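Local coordinates for protein group 3 allergen SMIPP-S YvT004A06 (PDB 3H7T) that is a scabies mite paralogue of trypsin-like serine proteases, classed as inactivated and therefore probably without the peptidase activity usual in its family, and carries zinc ions in the crystal, at residues A[6-10]-A[55-59]; A[84-88]-A[220-224]; A[141-145]-A[178-182]. All coordinates share one frame; numbering follows the deposited sequence.

Interaction 1 of 3, residues A[6-10]-A[55-59]; sequences KSDIT and YGSSY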
ATOM      1  N   LYS A   6       3.223 -14.446  10.211  1.00 24.34           N
ATOM      2  CA  LYS A   6       2.161 -14.973   9.361  1.00 25.56           C
ATOM      3  C   LYS A   6       0.812 -14.484   9.855  1.00 25.40           C
ATOM      4  O   LYS A   6       0.526 -14.516  11.051  1.00 25.61           O
ATOM      5  CB  LYS A   6       2.184 -16.510   9.302  1.00 26.25           C
ATOM      6  CG  LYS A   6       1.208 -17.082   8.271  1.00 32.43           C
ATOM      7  CD  LYS A   6       0.750 -18.509   8.588  1.00 38.11           C
ATOM      8  CE  LYS A   6       1.754 -19.543   8.133  1.00 40.46           C
ATOM      9  NZ  LYS A   6       1.122 -20.900   7.970  1.00 41.24           N
ATOM     10  N   SER A   7      -0.004 -14.009   8.926  1.00 25.06           N
ATOM     11  CA  SER A   7      -1.318 -13.514   9.261  1.00 25.46           C
ATOM     12  C   SER A   7      -2.405 -14.395   8.642  1.00 25.24           C
ATOM     13  O   SER A   7      -2.147 -15.527   8.226  1.00 24.25           O
ATOM     14  CB  SER A   7      -1.467 -12.066   8.790  1.00 26.48           C
ATOM     15  OG  SER A   7      -2.606 -11.458   9.380  1.00 26.16           O
ATOM     16  N   ASP A   8      -3.614 -13.851   8.588  1.00 25.18           N
ATOM     17  CA  ASP A   8      -4.760 -14.506   7.971  1.00 26.17           C
ATOM     18  C   ASP A   8      -5.632 -13.419   7.358  1.00 24.50           C
ATOM     19  O   ASP A   8      -5.721 -12.312   7.909  1.00 24.63           O
ATOM     20  CB  ASP A   8      -5.549 -15.290   9.019  1.00 26.96           C
ATOM     21  CG  ASP A   8      -6.643 -16.133   8.406  1.00 33.99           C
ATOM     22  OD1 ASP A   8      -7.796 -15.658   8.350  1.00 36.61           O
ATOM     23  OD2 ASP A   8      -6.350 -17.264   7.962  1.00 44.67           O
ATOM     24  N   ILE A   9      -6.267 -13.718   6.226  1.00 23.60           N
ATOM     25  CA  ILE A   9      -7.084 -12.719   5.520  1.00 23.89           C
ATOM     26  C   ILE A   9      -8.282 -12.247   6.360  1.00 25.13           C
ATOM     27  O   ILE A   9      -8.801 -11.156   6.127  1.00 24.31           O
ATOM     28  CB  ILE A   9      -7.508 -13.181   4.084  1.00 23.11           C
ATOM     29  CG1 ILE A   9      -8.002 -12.003   3.229  1.00 26.85           C
ATOM     30  CG2 ILE A   9      -8.572 -14.285   4.141  1.00 20.99           C
ATOM     31  CD1 ILE A   9      -6.952 -10.912   2.929  1.00 26.59           C
ATOM     32  N   THR A  10      -8.686 -13.047   7.349  1.00 25.98           N
ATOM     33  CA  THR A  10      -9.754 -12.635   8.271  1.00 26.74           C
ATOM     34  C   THR A  10      -9.270 -11.559   9.249  1.00 26.95           C
ATOM     35  O   THR A  10     -10.073 -10.786   9.771  1.00 27.49           O
ATOM     36  CB  THR A  10     -10.437 -13.835   9.016  1.00 26.83           C
ATOM     37  OG1 THR A  10      -9.512 -14.469   9.904  1.00 27.07           O
ATOM     38  CG2 THR A  10     -10.979 -14.868   8.022  1.00 24.45           C
ATOM     39  N   TYR A  55      -8.618 -11.258  -4.186  1.00 27.42           N
ATOM     40  CA  TYR A  55      -9.224 -10.980  -2.883  1.00 26.69           C
ATOM     41  C   TYR A  55      -9.790 -12.217  -2.173  1.00 26.57           C
ATOM     42  O   TYR A  55     -10.043 -13.248  -2.805  1.00 26.59           O
ATOM     43  CB  TYR A  55     -10.299  -9.888  -3.007  1.00 26.86           C
ATOM     44  CG  TYR A  55     -11.588 -10.250  -3.734  1.00 26.72           C
ATOM     45  CD1 TYR A  55     -12.663 -10.815  -3.047  1.00 27.51           C
ATOM     46  CD2 TYR A  55     -11.748  -9.976  -5.093  1.00 29.82           C
ATOM     47  CE1 TYR A  55     -13.855 -11.118  -3.693  1.00 30.25           C
ATOM     48  CE2 TYR A  55     -12.933 -10.280  -5.755  1.00 31.66           C
ATOM     49  CZ  TYR A  55     -13.988 -10.845  -5.046  1.00 35.62           C
ATOM     50  OH  TYR A  55     -15.173 -11.142  -5.688  1.00 33.16           O
ATOM     51  N   GLY A  56      -9.970 -12.096  -0.858  1.00 25.36           N
ATOM     52  CA  GLY A  56     -10.573 -13.142  -0.035  1.00 25.65           C
ATOM     53  C   GLY A  56      -9.698 -14.347   0.265  1.00 25.85           C
ATOM     54  O   GLY A  56     -10.208 -15.404   0.624  1.00 26.38           O
ATOM     55  N   SER A  57      -8.383 -14.188   0.133  1.00 23.91           N
ATOM     56  CA  SER A  57      -7.454 -15.285   0.399  1.00 23.58           C
ATOM     57  C   SER A  57      -6.224 -14.823   1.181  1.00 22.63           C
ATOM     58  O   SER A  57      -5.740 -13.710   0.977  1.00 22.82           O
ATOM     59  CB  SER A  57      -7.023 -15.939  -0.918  1.00 22.35           C
ATOM     60  OG  SER A  57      -6.135 -17.017  -0.686  1.00 25.78           O
ATOM     61  N   SER A  58      -5.741 -15.681   2.078  1.00 22.54           N
ATOM     62  CA  SER A  58      -4.450 -15.487   2.762  1.00 23.36           C
ATOM     63  C   SER A  58      -3.263 -15.712   1.817  1.00 22.81           C
ATOM     64  O   SER A  58      -2.131 -15.306   2.110  1.00 22.55           O
ATOM     65  CB  SER A  58      -4.324 -16.445   3.952  1.00 23.05           C
ATOM     66  OG  SER A  58      -5.365 -16.260   4.892  1.00 22.43           O
ATOM     67  N   TYR A  59      -3.525 -16.377   0.693  1.00 22.79           N
ATOM     68  CA  TYR A  59      -2.491 -16.722  -0.265  1.00 23.29           C
ATOM     69  C   TYR A  59      -2.333 -15.647  -1.332  1.00 23.66           C
ATOM     70  O   TYR A  59      -3.303 -14.991  -1.711  1.00 23.95           O
ATOM     71  CB  TYR A  59      -2.770 -18.101  -0.890  1.00 23.84           C
ATOM     72  CG  TYR A  59      -2.842 -19.189   0.150  1.00 25.53           C
ATOM     73  CD1 TYR A  59      -1.683 -19.687   0.746  1.00 23.34           C
ATOM     74  CD2 TYR A  59      -4.076 -19.708   0.564  1.00 27.41           C
ATOM     75  CE1 TYR A  59      -1.747 -20.680   1.724  1.00 24.31           C
ATOM     76  CE2 TYR A  59      -4.145 -20.700   1.535  1.00 27.18           C
ATOM     77  CZ  TYR A  59      -2.981 -21.183   2.107  1.00 26.47           C
ATOM     78  OH  TYR A  59      -3.047 -22.170   3.070  1.00 29.04           O
TER
HETATM   79  O   HOH W   1      -6.695 -18.530   5.417  1.00 37.22           O

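Interaction 2 of 3, residues A[84-88]-A[220-224]; sequences NNYAV and YVLDI. With ZN (zinc ion), chain G.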
ATOM      1  N   ASN A  84       3.081  11.601  -4.602  1.00 24.68           N
ATOM      2  CA  ASN A  84       1.704  11.235  -4.948  1.00 23.65           C
ATOM      3  C   ASN A  84       1.625   9.787  -5.428  1.00 22.01           C
ATOM      4  O   ASN A  84       0.933   9.476  -6.396  1.00 19.27           O
ATOM      5  CB  ASN A  84       1.145  12.184  -6.016  1.00 24.39           C
ATOM      6  CG  ASN A  84       1.507  13.639  -5.759  1.00 26.32           C
ATOM      7  OD1 ASN A  84       1.399  14.135  -4.634  1.00 26.45           O
ATOM      8  ND2 ASN A  84       1.962  14.324  -6.803  1.00 25.93           N
ATOM      9  N   ASN A  85       2.339   8.911  -4.722  1.00 21.74           N
ATOM     10  CA  ASN A  85       2.474   7.511  -5.106  1.00 21.29           C
ATOM     11  C   ASN A  85       1.254   6.681  -4.681  1.00 21.60           C
ATOM     12  O   ASN A  85       1.335   5.832  -3.790  1.00 20.82           O
ATOM     13  CB  ASN A  85       3.783   6.964  -4.519  1.00 21.39           C
ATOM     14  CG  ASN A  85       4.079   5.530  -4.925  1.00 20.97           C
ATOM     15  OD1 ASN A  85       3.459   4.972  -5.832  1.00 18.75           O
ATOM     16  ND2 ASN A  85       5.040   4.923  -4.237  1.00 18.68           N
ATOM     17  N   TYR A  86       0.117   6.949  -5.320  1.00 21.84           N
ATOM     18  CA  TYR A  86      -1.077   6.123  -5.143  1.00 21.80           C
ATOM     19  C   TYR A  86      -1.824   5.956  -6.461  1.00 22.98           C
ATOM     20  O   TYR A  86      -1.721   6.795  -7.368  1.00 23.24           O
ATOM     21  CB  TYR A  86      -1.996   6.701  -4.062  1.00 22.34           C
ATOM     22  CG  TYR A  86      -2.601   8.046  -4.433  1.00 24.65           C
ATOM     23  CD1 TYR A  86      -3.914   8.137  -4.885  1.00 26.97           C
ATOM     24  CD2 TYR A  86      -1.856   9.219  -4.333  1.00 23.78           C
ATOM     25  CE1 TYR A  86      -4.474   9.367  -5.233  1.00 28.54           C
ATOM     26  CE2 TYR A  86      -2.401  10.451  -4.684  1.00 25.76           C
ATOM     27  CZ  TYR A  86      -3.714  10.516  -5.127  1.00 27.28           C
ATOM     28  OH  TYR A  86      -4.265  11.727  -5.472  1.00 29.76           O
ATOM     29  N   ALA A  87      -2.551   4.848  -6.580  1.00 23.70           N
ATOM     30  CA  ALA A  87      -3.452   4.663  -7.714  1.00 24.16           C
ATOM     31  C   ALA A  87      -4.746   4.029  -7.263  1.00 24.23           C
ATOM     32  O   ALA A  87      -4.767   3.236  -6.321  1.00 23.93           O
ATOM     33  CB  ALA A  87      -2.804   3.828  -8.799  1.00 23.44           C
ATOM     34  N   VAL A  88      -5.832   4.392  -7.931  1.00 24.72           N
ATOM     35  CA  VAL A  88      -7.110   3.776  -7.644  1.00 25.48           C
ATOM     36  C   VAL A  88      -7.527   2.933  -8.831  1.00 26.03           C
ATOM     37  O   VAL A  88      -7.499   3.383  -9.980  1.00 26.60           O
ATOM     38  CB  VAL A  88      -8.194   4.802  -7.259  1.00 25.65           C
ATOM     39  CG1 VAL A  88      -9.536   4.111  -7.067  1.00 24.06           C
ATOM     40  CG2 VAL A  88      -7.785   5.542  -5.989  1.00 26.06           C
ATOM     41  N   TYR A 220      -4.538  12.929   0.831  1.00 22.44           N
ATOM     42  CA  TYR A 220      -5.093  12.736  -0.498  1.00 22.69           C
ATOM     43  C   TYR A 220      -6.573  12.319  -0.501  1.00 23.61           C
ATOM     44  O   TYR A 220      -7.094  11.922  -1.546  1.00 21.88           O
ATOM     45  CB  TYR A 220      -4.243  11.699  -1.254  1.00 22.70           C
ATOM     46  CG  TYR A 220      -2.813  12.128  -1.493  1.00 22.56           C
ATOM     47  CD1 TYR A 220      -2.489  12.963  -2.561  1.00 22.56           C
ATOM     48  CD2 TYR A 220      -1.781  11.685  -0.667  1.00 21.20           C
ATOM     49  CE1 TYR A 220      -1.179  13.356  -2.796  1.00 23.20           C
ATOM     50  CE2 TYR A 220      -0.456  12.066  -0.902  1.00 20.16           C
ATOM     51  CZ  TYR A 220      -0.172  12.904  -1.968  1.00 22.23           C
ATOM     52  OH  TYR A 220       1.110  13.306  -2.223  1.00 23.75           O
ATOM     53  N   VAL A 221      -7.243  12.429   0.652  1.00 25.16           N
ATOM     54  CA  VAL A 221      -8.643  11.973   0.807  1.00 27.51           C
ATOM     55  C   VAL A 221      -9.632  12.664  -0.153  1.00 28.61           C
ATOM     56  O   VAL A 221     -10.572  12.031  -0.636  1.00 28.03           O
ATOM     57  CB  VAL A 221      -9.130  12.077   2.294  1.00 27.82           C
ATOM     58  CG1 VAL A 221     -10.661  12.013   2.409  1.00 32.04           C
ATOM     59  CG2 VAL A 221      -8.497  10.982   3.138  1.00 29.58           C
ATOM     60  N   LEU A 222      -9.406  13.951  -0.421  1.00 29.52           N
ATOM     61  CA  LEU A 222     -10.202  14.705  -1.393  1.00 30.27           C
ATOM     62  C   LEU A 222     -10.029  14.135  -2.793  1.00 30.26           C
ATOM     63  O   LEU A 222     -10.995  14.004  -3.548  1.00 29.35           O
ATOM     64  CB  LEU A 222      -9.792  16.181  -1.411  1.00 30.53           C
ATOM     65  CG  LEU A 222      -9.850  17.011  -0.126  1.00 31.22           C
ATOM     66  CD1 LEU A 222      -9.057  18.292  -0.316  1.00 31.59           C
ATOM     67  CD2 LEU A 222     -11.286  17.306   0.295  1.00 32.46           C
ATOM     68  N   ASP A 223      -8.786  13.810  -3.138  1.00 30.36           N
ATOM     69  CA  ASP A 223      -8.497  13.188  -4.421  1.00 30.43           C
ATOM     70  C   ASP A 223      -9.141  11.808  -4.537  1.00 30.30           C
ATOM     71  O   ASP A 223      -9.745  11.494  -5.565  1.00 29.70           O
ATOM     72  CB  ASP A 223      -6.992  13.096  -4.640  1.00 30.51           C
ATOM     73  CG  ASP A 223      -6.329  14.451  -4.662  1.00 30.53           C
ATOM     74  OD1 ASP A 223      -6.405  15.126  -5.709  1.00 28.28           O
ATOM     75  OD2 ASP A 223      -5.737  14.844  -3.629  1.00 27.08           O
ATOM     76  N   ILE A 224      -9.026  10.996  -3.483  1.00 31.07           N
ATOM     77  CA  ILE A 224      -9.615   9.650  -3.487  1.00 32.05           C
ATOM     78  C   ILE A 224     -11.131   9.726  -3.666  1.00 32.19           C
ATOM     79  O   ILE A 224     -11.715   8.955  -4.437  1.00 31.53           O
ATOM     80  CB  ILE A 224      -9.302   8.822  -2.193  1.00 32.42           C
ATOM     81  CG1 ILE A 224      -7.808   8.839  -1.820  1.00 34.04           C
ATOM     82  CG2 ILE A 224      -9.804   7.389  -2.348  1.00 30.80           C
ATOM     83  CD1 ILE A 224      -6.863   8.488  -2.919  1.00 34.85           C
TER
HETATM   84 ZN    ZN G 240      -4.654  16.427  -3.744  1.00 36.59          ZN
HETATM   85  O   HOH W   2      -4.051  16.528  -1.901  1.00 21.77           O

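Interaction 3 of 3, residues A[141-145]-A[178-182]; sequences EANFT and ETYIG. With ZN (zinc ion), chain F.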
ATOM      1  N   GLU A 141       1.840  -9.959   8.505  1.00 18.50           N
ATOM      2  CA  GLU A 141       1.446  -8.705   9.147  1.00 19.58           C
ATOM      3  C   GLU A 141       2.529  -8.214  10.096  1.00 20.08           C
ATOM      4  O   GLU A 141       3.304  -9.008  10.625  1.00 21.86           O
ATOM      5  CB  GLU A 141       0.123  -8.870   9.919  1.00 18.78           C
ATOM      6  CG  GLU A 141       0.241  -9.830  11.106  1.00 25.73           C
ATOM      7  CD  GLU A 141      -0.968  -9.830  12.023  1.00 35.02           C
ATOM      8  OE1 GLU A 141      -0.766  -9.782  13.250  1.00 43.14           O
ATOM      9  OE2 GLU A 141      -2.114  -9.879  11.533  1.00 37.98           O
ATOM     10  N   ALA A 142       2.575  -6.904  10.313  1.00 19.85           N
ATOM     11  CA  ALA A 142       3.394  -6.327  11.372  1.00 20.90           C
ATOM     12  C   ALA A 142       2.840  -4.984  11.825  1.00 21.50           C
ATOM     13  O   ALA A 142       2.168  -4.274  11.062  1.00 20.80           O
ATOM     14  CB  ALA A 142       4.849  -6.182  10.930  1.00 21.74           C
ATOM     15  N   ASN A 143       3.128  -4.645  13.076  1.00 21.67           N
ATOM     16  CA  ASN A 143       2.944  -3.291  13.547  1.00 22.64           C
ATOM     17  C   ASN A 143       4.223  -2.493  13.326  1.00 22.11           C
ATOM     18  O   ASN A 143       5.294  -2.852  13.829  1.00 21.80           O
ATOM     19  CB  ASN A 143       2.480  -3.270  15.009  1.00 24.47           C
ATOM     20  CG  ASN A 143       0.954  -3.373  15.136  1.00 32.92           C
ATOM     21  OD1 ASN A 143       0.375  -4.430  14.912  1.00 39.64           O
ATOM     22  ND2 ASN A 143       0.303  -2.257  15.458  1.00 32.28           N
ATOM     23  N   PHE A 144       4.104  -1.436  12.525  1.00 21.04           N
ATOM     24  CA  PHE A 144       5.203  -0.519  12.244  1.00 19.60           C
ATOM     25  C   PHE A 144       5.053   0.696  13.150  1.00 19.74           C
ATOM     26  O   PHE A 144       4.003   1.370  13.120  1.00 20.02           O
ATOM     27  CB  PHE A 144       5.121  -0.022  10.795  1.00 19.63           C
ATOM     28  CG  PHE A 144       5.621  -0.998   9.753  1.00 18.94           C
ATOM     29  CD1 PHE A 144       6.681  -0.643   8.921  1.00 18.88           C
ATOM     30  CD2 PHE A 144       4.998  -2.235   9.557  1.00 16.46           C
ATOM     31  CE1 PHE A 144       7.149  -1.511   7.933  1.00 19.39           C
ATOM     32  CE2 PHE A 144       5.445  -3.118   8.565  1.00 24.19           C
ATOM     33  CZ  PHE A 144       6.534  -2.762   7.750  1.00 23.97           C
ATOM     34  N   THR A 145       6.095   1.005  13.918  1.00 18.32           N
ATOM     35  CA  THR A 145       6.107   2.209  14.756  1.00 19.77           C
ATOM     36  C   THR A 145       6.377   3.450  13.922  1.00 18.47           C
ATOM     37  O   THR A 145       7.371   3.520  13.195  1.00 18.28           O
ATOM     38  CB  THR A 145       7.145   2.127  15.895  1.00 18.35           C
ATOM     39  OG1 THR A 145       7.026   0.865  16.547  1.00 22.57           O
ATOM     40  CG2 THR A 145       6.910   3.240  16.921  1.00 25.20           C
ATOM     41  N   GLU A 178      13.065  -3.149  13.764  1.00 28.75           N
ATOM     42  CA  GLU A 178      13.628  -4.106  12.801  1.00 27.36           C
ATOM     43  C   GLU A 178      12.496  -4.675  11.924  1.00 25.48           C
ATOM     44  O   GLU A 178      12.361  -5.884  11.738  1.00 25.32           O
ATOM     45  CB  GLU A 178      14.457  -5.194  13.504  1.00 27.86           C
ATOM     46  CG  GLU A 178      15.756  -5.548  12.789  1.00 35.21           C
ATOM     47  CD  GLU A 178      16.686  -4.364  12.593  1.00 35.63           C
ATOM     48  OE1 GLU A 178      16.786  -3.875  11.452  1.00 42.49           O
ATOM     49  OE2 GLU A 178      17.322  -3.916  13.569  1.00 38.19           O
ATOM     50  N   THR A 179      11.689  -3.763  11.389  1.00 22.96           N
ATOM     51  CA  THR A 179      10.488  -4.097  10.634  1.00 22.25           C
ATOM     52  C   THR A 179      10.499  -3.231   9.371  1.00 21.68           C
ATOM     53  O   THR A 179      10.695  -2.027   9.461  1.00 20.67           O
ATOM     54  CB  THR A 179       9.219  -3.818  11.494  1.00 21.85           C
ATOM     55  OG1 THR A 179       9.258  -4.637  12.670  1.00 21.73           O
ATOM     56  CG2 THR A 179       7.967  -4.147  10.752  1.00 23.67           C
ATOM     57  N   TYR A 180      10.320  -3.848   8.200  1.00 21.38           N
ATOM     58  CA  TYR A 180      10.479  -3.133   6.925  1.00 20.81           C
ATOM     59  C   TYR A 180       9.508  -3.609   5.850  1.00 20.34           C
ATOM     60  O   TYR A 180       9.101  -4.775   5.830  1.00 20.68           O
ATOM     61  CB  TYR A 180      11.907  -3.299   6.381  1.00 19.67           C
ATOM     62  CG  TYR A 180      13.024  -2.948   7.347  1.00 22.44           C
ATOM     63  CD1 TYR A 180      13.554  -1.660   7.384  1.00 20.54           C
ATOM     64  CD2 TYR A 180      13.575  -3.919   8.198  1.00 21.95           C
ATOM     65  CE1 TYR A 180      14.586  -1.334   8.255  1.00 21.79           C
ATOM     66  CE2 TYR A 180      14.604  -3.602   9.080  1.00 23.09           C
ATOM     67  CZ  TYR A 180      15.102  -2.300   9.104  1.00 24.13           C
ATOM     68  OH  TYR A 180      16.127  -1.966   9.966  1.00 27.97           O
ATOM     69  N   ILE A 181       9.159  -2.694   4.949  1.00 19.18           N
ATOM     70  CA  ILE A 181       8.453  -3.034   3.719  1.00 17.74           C
ATOM     71  C   ILE A 181       9.430  -3.806   2.818  1.00 18.71           C
ATOM     72  O   ILE A 181      10.557  -3.363   2.604  1.00 18.49           O
ATOM     73  CB  ILE A 181       7.916  -1.742   3.044  1.00 19.21           C
ATOM     74  CG1 ILE A 181       6.747  -1.173   3.862  1.00 13.60           C
ATOM     75  CG2 ILE A 181       7.541  -1.947   1.548  1.00 18.80           C
ATOM     76  CD1 ILE A 181       5.493  -2.103   3.927  1.00 19.03           C
ATOM     77  N   GLY A 182       9.005  -4.974   2.336  1.00 19.63           N
ATOM     78  CA  GLY A 182       9.814  -5.784   1.427  1.00 21.30           C
ATOM     79  C   GLY A 182       9.425  -5.582  -0.026  1.00 20.75           C
ATOM     80  O   GLY A 182       8.439  -4.909  -0.322  1.00 20.52           O
TER
HETATM   81 ZN    ZN F 239      19.475  -3.469  12.239  1.00 52.34          ZN
HETATM   82  O   HOH W   3      20.538  -2.272  13.393  1.00 29.22           O

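Interaction 1 of 3, residues A[6-10]-A[55-59]
Ile9 lies with its side chain against the peptide linking Ser57 and Ser58. Its CB is 3.6 Å from Ser57 C. CG1 stands anti to the backbone N (chi1 -164°), which lays the longer branch alongside the Ser57 carbonyl, with Ile9 CD1 3.6 Å from Ser57 O. The shorter branch is turned to the other end of the same peptide, where Ile9 CG2 is 3.8 Å from Ser58 N. Ser58 OG is turned to the side of its own backbone N and accepts from Ile9 N at 3.0 Å, with an N-H...O angle of 159°. Water 1 bridges the same hydroxyl and the Asp8 carboxylate. It is 2.7 Å from Ser58 OG and donates to Asp8 OD2 at 2.9 Å. The other carboxylate oxygen, Asp8 OD1, is held from opposite faces by Thr10 N and by Thr10 OG1, the first bond making an Asx turn. Ser57 turns its CB away from the 6-10 loop; its OG accepts from Tyr59 N in an ST turn and is also bonded to the Thr62 carbonyl. The backbone of Ser58 is tied to Trp125 and Leu139. Two loops are thus joined, one leading into strand 15-20 and one following strand 51-55. The chemistry implies a carboxylate fixed in rotation, with its negative charge probably eased by water and by N-H and O-H donors.

Interaction 2 of 3, residues A[84-88]-A[220-224]
Tyr220 OH is gripped by two groups. It donates to Asn84 OD1 at 2.6 Å and is also hydrogen-bonded to Tyr166 OH. The bond to Asn84 uses a lone pair in the carbonyl plane, with a C=O...O angle of 137°. The amide stands nearly upright against the Tyr220 ring, with the planes 78° apart, and its oxygen comes in at the ring edge. Asn84 ND2 is held by the Arg76 carbonyl. The CB of Tyr86 points toward the helix segment, and with CG between backbone N and carbonyl carbon (chi1 66°) the ring is set between Tyr220 and Ile224. Tyr86 CE2 lies over one face of the Tyr220 ring, 3.3 Å from Tyr220 CD1. The two rings are inclined to each other, with centroids 4.8 Å apart. On the helix side Ile224 CD1 packs 3.4 Å from Tyr86 CE1, and Tyr86 OH meets Asp223 CB at 3.2 Å. Asp223 OD2 binds a zinc ion at 1.9 Å; water 2 is a second ligand. The CB of Asn85 points away from the helix, and Asn85 ND2 is hydrogen-bonded to Gln41 OE1. By sequence pattern these two probably take the places of the catalytic Asp and His. The arrangement is that of the trypsin fold: the C-terminal helix packs against the N-terminal barrel beside the place of the triad in active relatives.

Interaction 3 of 3, residues A[141-145]-A[178-182]
The Phe144 ring has the Thr179 methyl on one face and backbone of the 178-182 loop at its edge. Ala142 O of the strand itself also lies at the edge, in plane. Thr179 CG2 is 3.6 Å from the ring centroid and only 15° off the normal, a CH-pi contact. The CB of Thr179 points toward the strand, and its methyl, anti to the backbone N (chi1 of OG1 -61°), is laid over the ring. OG1 makes a weak hydrogen bond to the Asp177 carbonyl. Phe144 CZ is 3.6 Å from Tyr180 C, and Phe144 CE1 is 3.8 Å from Ile181 N. Ala142 CB touches the same methyl, 3.7 Å from Thr179 CG2, and Phe214 meets the Phe144 ring edge-to-face. The CB of Tyr180 points away from the strand. Its OH donates to Glu178 OE1 at 2.5 Å, on the syn side of the carboxylate and 34° out of its plane. Glu178 OE2 lies at a rather long 2.6 Å from a zinc ion, whose other ligands include Glu209 and water 3. By sequence pattern this loop probably corresponds to the base of the S1 pocket in trypsin-like proteases, with Tyr180 at the specificity position. The touch across the segments is apolar; the polar bonds run within the loop or to residues such as Ser212. The tyrosine hydroxyl probably orients the zinc-binding carboxylate and takes up part of its charge.

How the interactions relate
Interactions 1 and 3 are directly joined. Ser7 OG and Glu141 OE2 are 2.7 Å apart, probably a hydrogen bond, and strand 5-6 pairs with strand 140-147. Their centres are about 17 Å apart. Interaction 2 stands on its own, on the far side of the chain's centre from both. Its nearest atoms are about 14 Å from interaction 1 and about 9 Å from interaction 3. Interactions 2 and 3 each hold a zinc ligand, but for different ions. They also bear on the region that probably corresponds to the active site of active relatives: residues 84-88 include the probable triad position Asn85, and residues 178-182 include Tyr180, probably at the base of the S1 region. Interaction 1 joins peripheral loops.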